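Local coordinates for uroporphyrinogen-III C-methyltransferase (Pseudomonas denitrificans, PDB 1S4D), which catalyses the two successive S-adenosyl-L-methionine-dependent methylations, at C-2 and C-7, that turn uroporphyrinogen III into precorrin-2 on the way to cobalamin and siroheme, at residues G200-N212 / L237-R250. Sequence-based numbering, arbitrary orientation.
Sequences GRSPDEPVAFVCN and LEPPAIVVVGEVVR. With SAH (S-adenosyl-L-homocysteine), chain Q.
With chi1 at -168°, Val243 CG1 stands opposite the backbone N, and Phe209 swings its ring back beside its own N (chi1 -76°), which sets the valine methyl over the middle of the ring face: a CH-pi contact, CG1 lying 4.1 Å from the ring centroid. Strands 206-211 and 241-245 carry this pair as antiparallel neighbours in the mixed sheet of the tetrapyrrole methylase fold. Six backbone hydrogen bonds join the segments, four between the strands, one past each end: Gly246 N to Pro206 O and Asn212 N to Pro240 O. Val207, Phe209 and Cys211 share a face with Val245, Val243 and Ala241, and helix 225-235 packs on Val207 and Phe209. On the other face, Ala208 CB sits 3.7 Å from Val244 CG1, with Val249 CG1 also against it. Where strand 206-211 starts, Pro206 CG rests over one face of the Arg250 guanidinium, 3.5 Å from Arg250 NH1, while Glu247 OE2 accepts a salt-bridging hydrogen bond from Arg250 NE, in the guanidinium plane at its edge. Glu205 reaches alongside Gly246, its OE1 3.4 Å from Gly246 CA, and salt-bridges Arg201, which also bonds to Pro178 O. An alanine in place of Glu205 is likely to leave the Arg201 charge without its carboxylate mate. At the S-adenosyl-L-homocysteine end, Ala241 O accepts from SAH O2' at 2.7 Å, and Ile242 CG1 lies 3.5 Å from SAH N3.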
ATOM      1  N   GLY B 200      16.569 -14.179  16.743  1.00 16.41           N
ATOM      2  CA  GLY B 200      15.617 -14.850  17.621  1.00 17.61           C
ATOM      3  C   GLY B 200      14.426 -15.490  16.935  1.00 18.30           C
ATOM      4  O   GLY B 200      13.618 -16.192  17.555  1.00 18.05           O
ATOM      5  N   ARG B 201      14.317 -15.219  15.642  1.00 18.81           N
ATOM      6  CA  ARG B 201      13.340 -15.847  14.796  1.00 19.63           C
ATOM      7  C   ARG B 201      13.590 -17.362  14.724  1.00 20.53           C
ATOM      8  O   ARG B 201      14.743 -17.811  14.783  1.00 21.67           O
ATOM      9  CB  ARG B 201      13.498 -15.229  13.425  1.00 20.02           C
ATOM     10  CG  ARG B 201      12.760 -13.928  13.281  1.00 20.34           C
ATOM     11  CD  ARG B 201      11.284 -14.087  13.589  1.00 17.40           C
ATOM     12  NE  ARG B 201      10.706 -12.801  13.838  1.00 15.30           N
ATOM     13  CZ  ARG B 201       9.563 -12.400  13.332  1.00 13.71           C
ATOM     14  NH1 ARG B 201       9.145 -11.179  13.621  1.00 10.63           N
ATOM     15  NH2 ARG B 201       8.841 -13.209  12.560  1.00 10.38           N
ATOM     16  N   SER B 202      12.538 -18.162  14.608  1.00 20.43           N
ATOM     17  CA  SER B 202      12.729 -19.612  14.594  1.00 20.27           C
ATOM     18  C   SER B 202      13.197 -20.108  13.212  1.00 20.20           C
ATOM     19  O   SER B 202      12.629 -19.703  12.201  1.00 19.84           O
ATOM     20  CB  SER B 202      11.440 -20.330  14.992  1.00 20.16           C
ATOM     21  OG  SER B 202      11.460 -21.682  14.544  1.00 21.17           O
ATOM     22  N   PRO B 203      14.198 -21.002  13.167  1.00 20.10           N
ATOM     23  CA  PRO B 203      14.680 -21.553  11.882  1.00 19.82           C
ATOM     24  C   PRO B 203      13.536 -22.156  11.053  1.00 19.83           C
ATOM     25  O   PRO B 203      13.591 -22.164   9.823  1.00 19.94           O
ATOM     26  CB  PRO B 203      15.691 -22.635  12.308  1.00 19.50           C
ATOM     27  CG  PRO B 203      16.141 -22.233  13.671  1.00 19.78           C
ATOM     28  CD  PRO B 203      14.939 -21.553  14.323  1.00 19.58           C
ATOM     29  N   ASP B 204      12.485 -22.597  11.731  1.00 19.89           N
ATOM     30  CA  ASP B 204      11.317 -23.162  11.074  1.00 20.07           C
ATOM     31  C   ASP B 204      10.181 -22.196  10.814  1.00 19.67           C
ATOM     32  O   ASP B 204       9.157 -22.608  10.313  1.00 19.74           O
ATOM     33  CB  ASP B 204      10.756 -24.296  11.922  1.00 20.56           C
ATOM     34  CG  ASP B 204      11.754 -25.396  12.127  1.00 22.67           C
ATOM     35  OD1 ASP B 204      11.544 -26.260  13.009  1.00 23.91           O
ATOM     36  OD2 ASP B 204      12.792 -25.460  11.435  1.00 25.62           O
ATOM     37  N   GLU B 205      10.305 -20.929  11.171  1.00 19.52           N
ATOM     38  CA  GLU B 205       9.168 -20.051  10.942  1.00 19.47           C
ATOM     39  C   GLU B 205       8.831 -20.005   9.444  1.00 19.45           C
ATOM     40  O   GLU B 205       9.751 -19.896   8.621  1.00 19.05           O
ATOM     41  CB  GLU B 205       9.444 -18.668  11.481  1.00 19.51           C
ATOM     42  CG  GLU B 205       8.448 -17.617  11.064  1.00 19.62           C
ATOM     43  CD  GLU B 205       8.598 -16.359  11.874  1.00 21.51           C
ATOM     44  OE1 GLU B 205       7.559 -15.749  12.208  1.00 22.27           O
ATOM     45  OE2 GLU B 205       9.752 -15.980  12.191  1.00 22.06           O
ATOM     46  N   PRO B 206       7.533 -20.110   9.103  1.00 19.22           N
ATOM     47  CA  PRO B 206       7.095 -20.128   7.702  1.00 18.75           C
ATOM     48  C   PRO B 206       7.442 -18.839   6.980  1.00 18.31           C
ATOM     49  O   PRO B 206       7.425 -17.757   7.557  1.00 17.66           O
ATOM     50  CB  PRO B 206       5.567 -20.268   7.800  1.00 19.09           C
ATOM     51  CG  PRO B 206       5.283 -20.726   9.197  1.00 18.54           C
ATOM     52  CD  PRO B 206       6.390 -20.219  10.035  1.00 18.95           C
ATOM     53  N   VAL B 207       7.742 -18.999   5.698  1.00 18.23           N
ATOM     54  CA  VAL B 207       8.198 -17.945   4.801  1.00 17.75           C
ATOM     55  C   VAL B 207       7.539 -18.247   3.437  1.00 17.97           C
ATOM     56  O   VAL B 207       7.394 -19.410   3.052  1.00 17.45           O
ATOM     57  CB  VAL B 207       9.755 -18.005   4.691  1.00 17.61           C
ATOM     58  CG1 VAL B 207      10.288 -17.284   3.476  1.00 17.04           C
ATOM     59  CG2 VAL B 207      10.407 -17.486   5.950  1.00 16.89           C
ATOM     60  N   ALA B 208       7.116 -17.212   2.720  1.00 18.23           N
ATOM     61  CA  ALA B 208       6.656 -17.395   1.340  1.00 18.28           C
ATOM     62  C   ALA B 208       7.379 -16.409   0.442  1.00 18.77           C
ATOM     63  O   ALA B 208       7.707 -15.304   0.871  1.00 18.99           O
ATOM     64  CB  ALA B 208       5.153 -17.219   1.223  1.00 17.58           C
ATOM     65  N   PHE B 209       7.651 -16.833  -0.791  1.00 19.19           N
ATOM     66  CA  PHE B 209       8.206 -15.978  -1.828  1.00 19.35           C
ATOM     67  C   PHE B 209       7.080 -15.838  -2.813  1.00 19.23           C
ATOM     68  O   PHE B 209       6.461 -16.846  -3.198  1.00 19.41           O
ATOM     69  CB  PHE B 209       9.393 -16.664  -2.534  1.00 19.81           C
ATOM     70  CG  PHE B 209      10.664 -16.676  -1.732  1.00 21.49           C
ATOM     71  CD1 PHE B 209      11.695 -15.803  -2.041  1.00 22.41           C
ATOM     72  CD2 PHE B 209      10.825 -17.571  -0.665  1.00 23.33           C
ATOM     73  CE1 PHE B 209      12.865 -15.792  -1.291  1.00 24.97           C
ATOM     74  CE2 PHE B 209      11.993 -17.580   0.098  1.00 25.12           C
ATOM     75  CZ  PHE B 209      13.022 -16.688  -0.212  1.00 25.83           C
ATOM     76  N   VAL B 210       6.793 -14.607  -3.220  1.00 18.77           N
ATOM     77  CA  VAL B 210       5.790 -14.378  -4.248  1.00 18.59           C
ATOM     78  C   VAL B 210       6.442 -13.612  -5.397  1.00 19.24           C
ATOM     79  O   VAL B 210       6.781 -12.427  -5.266  1.00 18.92           O
ATOM     80  CB  VAL B 210       4.526 -13.648  -3.691  1.00 18.49           C
ATOM     81  CG1 VAL B 210       3.414 -13.623  -4.728  1.00 17.91           C
ATOM     82  CG2 VAL B 210       4.013 -14.307  -2.392  1.00 16.87           C
ATOM     83  N   CYS B 211       6.627 -14.303  -6.515  1.00 19.98           N
ATOM     84  CA  CYS B 211       7.262 -13.720  -7.690  1.00 21.19           C
ATOM     85  C   CYS B 211       6.243 -13.275  -8.695  1.00 20.94           C
ATOM     86  O   CYS B 211       5.306 -14.025  -9.026  1.00 21.12           O
ATOM     87  CB  CYS B 211       8.213 -14.716  -8.352  1.00 21.60           C
ATOM     88  SG  CYS B 211       9.517 -15.267  -7.221  1.00 26.73           S
ATOM     89  N   ASN B 212       6.423 -12.047  -9.182  1.00 20.43           N
ATOM     90  CA  ASN B 212       5.537 -11.513 -10.187  1.00 19.90           C
ATOM     91  C   ASN B 212       4.103 -11.594  -9.667  1.00 19.82           C
ATOM     92  O   ASN B 212       3.193 -12.020 -10.390  1.00 19.65           O
ATOM     93  CB  ASN B 212       5.692 -12.305 -11.489  1.00 19.66           C
ATOM     94  CG  ASN B 212       7.109 -12.308 -11.990  1.00 19.89           C
ATOM     95  OD1 ASN B 212       7.604 -11.286 -12.440  1.00 21.53           O
ATOM     96  ND2 ASN B 212       7.781 -13.441 -11.888  1.00 19.07           N
ATOM     97  N   LEU B 237      13.494 -19.461  -8.872  1.00 21.82           N
ATOM     98  CA  LEU B 237      12.745 -18.209  -8.810  1.00 23.10           C
ATOM     99  C   LEU B 237      13.640 -17.008  -8.952  1.00 24.14           C
ATOM    100  O   LEU B 237      14.805 -17.080  -8.593  1.00 24.58           O
ATOM    101  CB  LEU B 237      12.014 -18.109  -7.479  1.00 23.25           C
ATOM    102  CG  LEU B 237      10.559 -18.583  -7.363  1.00 24.59           C
ATOM    103  CD1 LEU B 237      10.089 -19.515  -8.471  1.00 23.41           C
ATOM    104  CD2 LEU B 237      10.353 -19.228  -6.008  1.00 25.71           C
ATOM    105  N   GLU B 238      13.075 -15.901  -9.445  1.00 25.30           N
ATOM    106  CA  GLU B 238      13.805 -14.648  -9.704  1.00 25.94           C
ATOM    107  C   GLU B 238      12.992 -13.426  -9.299  1.00 25.14           C
ATOM    108  O   GLU B 238      11.759 -13.501  -9.253  1.00 25.69           O
ATOM    109  CB  GLU B 238      14.078 -14.474 -11.193  1.00 26.69           C
ATOM    110  CG  GLU B 238      15.253 -15.261 -11.746  1.00 31.68           C
ATOM    111  CD  GLU B 238      15.016 -15.662 -13.195  1.00 38.78           C
ATOM    112  OE1 GLU B 238      13.857 -16.025 -13.549  1.00 41.25           O
ATOM    113  OE2 GLU B 238      15.985 -15.621 -13.985  1.00 41.73           O
ATOM    114  N   PRO B 239      13.672 -12.302  -9.028  1.00 24.02           N
ATOM    115  CA  PRO B 239      13.004 -11.000  -8.921  1.00 22.48           C
ATOM    116  C   PRO B 239      12.103 -10.763 -10.136  1.00 21.03           C
ATOM    117  O   PRO B 239      12.356 -11.347 -11.187  1.00 21.31           O
ATOM    118  CB  PRO B 239      14.169  -9.998  -8.947  1.00 22.52           C
ATOM    119  CG  PRO B 239      15.385 -10.759  -8.520  1.00 23.19           C
ATOM    120  CD  PRO B 239      15.129 -12.203  -8.783  1.00 23.77           C
ATOM    121  N   PRO B 240      11.069  -9.943  -9.993  1.00 19.44           N
ATOM    122  CA  PRO B 240      10.742  -9.320  -8.700  1.00 18.49           C
ATOM    123  C   PRO B 240       9.963 -10.287  -7.784  1.00 18.04           C
ATOM    124  O   PRO B 240       9.130 -11.028  -8.277  1.00 18.02           O
ATOM    125  CB  PRO B 240       9.888  -8.123  -9.098  1.00 17.56           C
ATOM    126  CG  PRO B 240       9.212  -8.580 -10.423  1.00 18.54           C
ATOM    127  CD  PRO B 240      10.139  -9.556 -11.073  1.00 18.67           C
ATOM    128  N   ALA B 241      10.248 -10.284  -6.483  1.00 17.66           N
ATOM    129  CA  ALA B 241       9.559 -11.141  -5.538  1.00 17.72           C
ATOM    130  C   ALA B 241       9.324 -10.402  -4.242  1.00 18.18           C
ATOM    131  O   ALA B 241      10.099  -9.544  -3.864  1.00 18.79           O
ATOM    132  CB  ALA B 241      10.371 -12.408  -5.274  1.00 17.82           C
ATOM    133  N   ILE B 242       8.251 -10.719  -3.547  1.00 18.37           N
ATOM    134  CA  ILE B 242       8.129 -10.209  -2.202  1.00 18.75           C
ATOM    135  C   ILE B 242       8.346 -11.413  -1.285  1.00 19.09           C
ATOM    136  O   ILE B 242       7.769 -12.479  -1.519  1.00 19.70           O
ATOM    137  CB  ILE B 242       6.731  -9.578  -2.001  1.00 19.23           C
ATOM    138  CG1 ILE B 242       6.656  -8.207  -2.674  1.00 18.50           C
ATOM    139  CG2 ILE B 242       6.340  -9.550  -0.503  1.00 18.58           C
ATOM    140  CD1 ILE B 242       7.274  -7.084  -1.863  1.00 19.33           C
ATOM    141  N   VAL B 243       9.186 -11.257  -0.266  1.00 18.54           N
ATOM    142  CA  VAL B 243       9.385 -12.303   0.724  1.00 18.12           C
ATOM    143  C   VAL B 243       8.710 -11.943   2.043  1.00 18.39           C
ATOM    144  O   VAL B 243       9.059 -10.922   2.673  1.00 19.12           O
ATOM    145  CB  VAL B 243      10.846 -12.526   1.028  1.00 18.29           C
ATOM    146  CG1 VAL B 243      11.001 -13.815   1.831  1.00 17.72           C
ATOM    147  CG2 VAL B 243      11.676 -12.556  -0.258  1.00 17.55           C
ATOM    148  N   VAL B 244       7.751 -12.775   2.451  1.00 17.64           N
ATOM    149  CA  VAL B 244       6.959 -12.548   3.663  1.00 17.06           C
ATOM    150  C   VAL B 244       7.297 -13.597   4.697  1.00 16.67           C
ATOM    151  O   VAL B 244       7.328 -14.792   4.398  1.00 17.30           O
ATOM    152  CB  VAL B 244       5.405 -12.549   3.363  1.00 17.53           C
ATOM    153  CG1 VAL B 244       4.965 -13.857   2.692  1.00 17.01           C
ATOM    154  CG2 VAL B 244       4.572 -12.276   4.621  1.00 15.30           C
ATOM    155  N   VAL B 245       7.531 -13.143   5.914  1.00 16.06           N
ATOM    156  CA  VAL B 245       7.899 -14.010   7.017  1.00 15.67           C
ATOM    157  C   VAL B 245       6.774 -13.974   8.059  1.00 16.51           C
ATOM    158  O   VAL B 245       6.239 -12.881   8.402  1.00 16.52           O
ATOM    159  CB  VAL B 245       9.232 -13.536   7.630  1.00 15.53           C
ATOM    160  CG1 VAL B 245       9.659 -14.428   8.773  1.00 15.10           C
ATOM    161  CG2 VAL B 245      10.332 -13.485   6.547  1.00 14.80           C
ATOM    162  N   GLY B 246       6.381 -15.159   8.534  1.00 16.80           N
ATOM    163  CA  GLY B 246       5.439 -15.263   9.636  1.00 17.24           C
ATOM    164  C   GLY B 246       4.129 -15.982   9.405  1.00 18.03           C
ATOM    165  O   GLY B 246       3.811 -16.451   8.312  1.00 19.01           O
ATOM    166  N   GLU B 247       3.329 -16.049  10.454  1.00 18.54           N
ATOM    167  CA  GLU B 247       2.236 -17.017  10.505  1.00 18.30           C
ATOM    168  C   GLU B 247       1.173 -16.778   9.455  1.00 17.88           C
ATOM    169  O   GLU B 247       0.495 -17.726   9.049  1.00 17.69           O
ATOM    170  CB  GLU B 247       1.638 -17.105  11.922  1.00 18.47           C
ATOM    171  CG  GLU B 247       2.585 -17.715  12.956  1.00 19.20           C
ATOM    172  CD  GLU B 247       3.021 -19.138  12.617  1.00 22.12           C
ATOM    173  OE1 GLU B 247       4.229 -19.425  12.771  1.00 22.72           O
ATOM    174  OE2 GLU B 247       2.160 -19.974  12.219  1.00 22.80           O
ATOM    175  N   VAL B 248       1.033 -15.529   9.008  1.00 17.38           N
ATOM    176  CA  VAL B 248       0.117 -15.221   7.910  1.00 17.34           C
ATOM    177  C   VAL B 248       0.372 -16.073   6.664  1.00 18.08           C
ATOM    178  O   VAL B 248      -0.552 -16.298   5.877  1.00 18.28           O
ATOM    179  CB  VAL B 248       0.127 -13.732   7.478  1.00 17.39           C
ATOM    180  CG1 VAL B 248      -0.588 -12.846   8.512  1.00 17.12           C
ATOM    181  CG2 VAL B 248       1.548 -13.233   7.164  1.00 16.14           C
ATOM    182  N   VAL B 249       1.609 -16.540   6.479  1.00 18.28           N
ATOM    183  CA  VAL B 249       1.925 -17.422   5.357  1.00 18.79           C
ATOM    184  C   VAL B 249       1.070 -18.695   5.397  1.00 19.11           C
ATOM    185  O   VAL B 249       0.758 -19.272   4.361  1.00 19.40           O
ATOM    186  CB  VAL B 249       3.433 -17.791   5.323  1.00 19.10           C
ATOM    187  CG1 VAL B 249       3.734 -18.925   4.331  1.00 18.03           C
ATOM    188  CG2 VAL B 249       4.274 -16.570   5.014  1.00 18.84           C
ATOM    189  N   ARG B 250       0.671 -19.114   6.587  1.00 19.57           N
ATOM    190  CA  ARG B 250      -0.136 -20.323   6.733  1.00 20.29           C
ATOM    191  C   ARG B 250      -1.536 -20.159   6.183  1.00 20.39           C
ATOM    192  O   ARG B 250      -2.176 -21.142   5.860  1.00 20.75           O
ATOM    193  CB  ARG B 250      -0.238 -20.739   8.196  1.00 20.44           C
ATOM    194  CG  ARG B 250       1.046 -21.269   8.784  1.00 21.44           C
ATOM    195  CD  ARG B 250       0.832 -22.111  10.024  1.00 25.07           C
ATOM    196  NE  ARG B 250       2.072 -22.237  10.771  1.00 27.34           N
ATOM    197  CZ  ARG B 250       2.979 -23.180  10.565  1.00 27.73           C
ATOM    198  NH1 ARG B 250       4.087 -23.197  11.293  1.00 28.51           N
ATOM    199  NH2 ARG B 250       2.785 -24.102   9.641  1.00 26.97           N
TER
HETATM  200  N   SAH Q1511       7.333   0.918  -5.374  1.00 49.49           N
HETATM  201  CA  SAH Q1511       7.266  -0.516  -5.594  1.00 49.98           C
HETATM  202  CB  SAH Q1511       8.588  -1.161  -5.216  1.00 49.79           C
HETATM  203  CG  SAH Q1511       9.641  -1.093  -6.306  1.00 50.97           C
HETATM  204  SD  SAH Q1511      11.328  -1.519  -5.799  1.00 50.56           S
HETATM  205  C   SAH Q1511       6.072  -1.136  -4.859  1.00 49.87           C
HETATM  206  O   SAH Q1511       5.317  -0.463  -4.160  1.00 50.06           O
HETATM  207  OXT SAH Q1511       5.784  -2.327  -4.935  1.00 49.14           O
HETATM  208  C5' SAH Q1511      11.193  -3.132  -6.639  1.00 51.61           C
HETATM  209  C4' SAH Q1511      10.815  -4.347  -5.783  1.00 50.94           C
HETATM  210  O4' SAH Q1511       9.420  -4.432  -5.579  1.00 50.90           O
HETATM  211  C3' SAH Q1511      11.139  -5.716  -6.373  1.00 50.26           C
HETATM  212  O3' SAH Q1511      12.489  -6.093  -6.322  1.00 49.28           O
HETATM  213  C2' SAH Q1511      10.226  -6.653  -5.601  1.00 50.56           C
HETATM  214  O2' SAH Q1511      10.687  -6.968  -4.304  1.00 49.13           O
HETATM  215  C1' SAH Q1511       8.993  -5.777  -5.460  1.00 50.89           C
HETATM  216  N9  SAH Q1511       7.955  -6.040  -6.482  1.00 49.44           N
HETATM  217  C8  SAH Q1511       7.513  -5.124  -7.379  1.00 47.71           C
HETATM  218  N7  SAH Q1511       6.568  -5.681  -8.140  1.00 48.09           N
HETATM  219  C5  SAH Q1511       6.388  -6.950  -7.764  1.00 49.34           C
HETATM  220  C6  SAH Q1511       5.530  -7.953  -8.220  1.00 48.89           C
HETATM  221  N6  SAH Q1511       4.682  -7.725  -9.205  1.00 45.75           N
HETATM  222  N1  SAH Q1511       5.567  -9.197  -7.621  1.00 49.07           N
HETATM  223  C2  SAH Q1511       6.437  -9.420  -6.576  1.00 49.90           C
HETATM  224  N3  SAH Q1511       7.285  -8.421  -6.125  1.00 49.66           N
HETATM  225  C4  SAH Q1511       7.260  -7.198  -6.707  1.00 49.78           C